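Local coordinates for hypothetical protein PH1819 (Pyrococcus horikoshii, PDB 2EEN) that is of unknown function but, as a dimeric CYTH-domain protein, probably binds or acts on triphosphate-containing substrates, at residues F93-L96 with D97-F101. Residues are numbered along the deposited sequence; the frame is centred on the assembly and turned at random.
Sequences FELL and DRLGF
Phe93 O accepts the backbone N-H of Asp97 at 3.1 Å (O to N), an i to i+4 bond of helix 89-98; the Phe93 ring packs on Ile33 and Tyr35 of strand 23-36. Glu94 O receives Arg98 N at 2.9 Å, nearly straight at 166°, and Arg98 CG also lies 3.2 Å from Glu94 O. The charged ends stay apart, Glu94 OE2 standing 4.9 Å from Arg98 NH2, so any attraction is probably loose. Leu95 O takes Leu99 N, and the two side chains cross one turn apart: with Leu95 CG anti to the backbone N (chi1 176°), its CD1 comes 3.7 Å from Leu99 CD1. An alanine in place of Leu99 would remove CG and both methyls, and would probably leave a gap beside Leu95 CD1 and against Phe101 of the second subunit. Leu96 O receives Phe101 N at 2.9 Å, the 6→1 bond of a Schellman motif in which Gly100 has positive phi (98°) and its N bonds to Asp97 O. The same oxygen sits at the edge of the Phe101 ring, in its plane, while Leu96 CB meets Phe101 CB at 4.1 Å. The motif thus closes the helix C-terminus by bonding Leu96 O and Asp97 O within the turn, with apolar Leu96 and Phe101 packed on Leu49, while Leu99 O accepts a hydrogen bond from His37 of the second subunit, tying this helix end into the dimer interface.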
loop_
_atom_site.group_PDB
_atom_site.type_symbol
_atom_site.label_atom_id
_atom_site.label_comp_id
_atom_site.label_asym_id
_atom_site.label_seq_id
_atom_site.Cartn_x
_atom_site.Cartn_y
_atom_site.Cartn_z
ATOM N N PHE A 93 -8.946 0.946 0.921
ATOM C CA PHE A 93 -9.956 0.889 -0.130
ATOM C C PHE A 93 -10.155 2.281 -0.719
ATOM O O PHE A 93 -10.258 2.450 -1.933
ATOM C CB PHE A 93 -11.291 0.384 0.423
ATOM C CG PHE A 93 -11.336 -1.096 0.637
ATOM C CD1 PHE A 93 -11.124 -1.969 -0.421
ATOM C CD2 PHE A 93 -11.590 -1.622 1.897
ATOM C CE1 PHE A 93 -11.163 -3.345 -0.229
ATOM C CE2 PHE A 93 -11.632 -2.999 2.097
ATOM C CZ PHE A 93 -11.417 -3.859 1.031
ATOM N N GLU A 94 -10.211 3.281 0.151
ATOM C CA GLU A 94 -10.408 4.655 -0.286
ATOM C C GLU A 94 -9.201 5.163 -1.078
ATOM O O GLU A 94 -9.354 5.843 -2.093
ATOM C CB GLU A 94 -10.666 5.548 0.932
ATOM C CG GLU A 94 -11.045 6.978 0.601
ATOM C CD GLU A 94 -11.387 7.786 1.840
ATOM O OE1 GLU A 94 -10.599 7.756 2.811
ATOM O OE2 GLU A 94 -12.441 8.454 1.843
ATOM N N LEU A 95 -8.004 4.825 -0.614
ATOM C CA LEU A 95 -6.781 5.251 -1.284
ATOM C C LEU A 95 -6.733 4.719 -2.713
ATOM O O LEU A 95 -6.471 5.459 -3.663
ATOM C CB LEU A 95 -5.557 4.758 -0.510
ATOM C CG LEU A 95 -4.207 5.068 -1.160
ATOM C CD1 LEU A 95 -4.104 6.564 -1.434
ATOM C CD2 LEU A 95 -3.081 4.605 -0.246
ATOM N N LEU A 96 -6.981 3.427 -2.866
ATOM C CA LEU A 96 -6.974 2.832 -4.191
ATOM C C LEU A 96 -7.998 3.517 -5.095
ATOM O O LEU A 96 -7.703 3.834 -6.236
ATOM C CB LEU A 96 -7.261 1.330 -4.100
ATOM C CG LEU A 96 -6.134 0.481 -3.506
ATOM C CD1 LEU A 96 -6.525 -0.986 -3.540
ATOM C CD2 LEU A 96 -4.856 0.698 -4.306
ATOM N N ASP A 97 -9.194 3.767 -4.572
ATOM C CA ASP A 97 -10.237 4.414 -5.361
ATOM C C ASP A 97 -9.797 5.802 -5.827
ATOM O O ASP A 97 -9.932 6.148 -7.001
ATOM C CB ASP A 97 -11.525 4.522 -4.541
ATOM C CG ASP A 97 -12.722 4.911 -5.387
ATOM O OD1 ASP A 97 -13.027 4.180 -6.354
ATOM O OD2 ASP A 97 -13.354 5.945 -5.086
ATOM N N ARG A 98 -9.258 6.591 -4.903
ATOM C CA ARG A 98 -8.801 7.939 -5.215
ATOM C C ARG A 98 -7.681 7.935 -6.245
ATOM O O ARG A 98 -7.595 8.835 -7.078
ATOM C CB ARG A 98 -8.324 8.644 -3.942
ATOM C CG ARG A 98 -9.437 8.972 -2.957
ATOM C CD ARG A 98 -10.379 10.025 -3.516
ATOM N NE ARG A 98 -11.427 10.380 -2.561
ATOM C CZ ARG A 98 -12.325 11.343 -2.755
ATOM N NH1 ARG A 98 -12.307 12.055 -3.874
ATOM N NH2 ARG A 98 -13.241 11.593 -1.830
ATOM N N LEU A 99 -6.824 6.922 -6.191
ATOM C CA LEU A 99 -5.724 6.825 -7.142
ATOM C C LEU A 99 -6.174 6.312 -8.506
ATOM O O LEU A 99 -5.391 6.249 -9.444
ATOM C CB LEU A 99 -4.613 5.942 -6.572
ATOM C CG LEU A 99 -3.903 6.555 -5.364
ATOM C CD1 LEU A 99 -2.876 5.580 -4.816
ATOM C CD2 LEU A 99 -3.228 7.854 -5.764
ATOM N N GLY A 100 -7.445 5.940 -8.617
ATOM C CA GLY A 100 -7.947 5.489 -9.901
ATOM C C GLY A 100 -8.015 3.993 -10.121
ATOM O O GLY A 100 -8.292 3.546 -11.238
ATOM N N PHE A 101 -7.737 3.220 -9.077
ATOM C CA PHE A 101 -7.811 1.771 -9.179
ATOM C C PHE A 101 -9.250 1.410 -8.908
ATOM O O PHE A 101 -9.775 1.667 -7.825
ATOM C CB PHE A 101 -6.901 1.099 -8.155
ATOM C CG PHE A 101 -5.454 1.288 -8.440
ATOM C CD1 PHE A 101 -4.814 2.475 -8.094
ATOM C CD2 PHE A 101 -4.739 0.311 -9.122
ATOM C CE1 PHE A 101 -3.476 2.683 -8.425
ATOM C CE2 PHE A 101 -3.406 0.511 -9.457
ATOM C CZ PHE A 101 -2.773 1.700 -9.112
#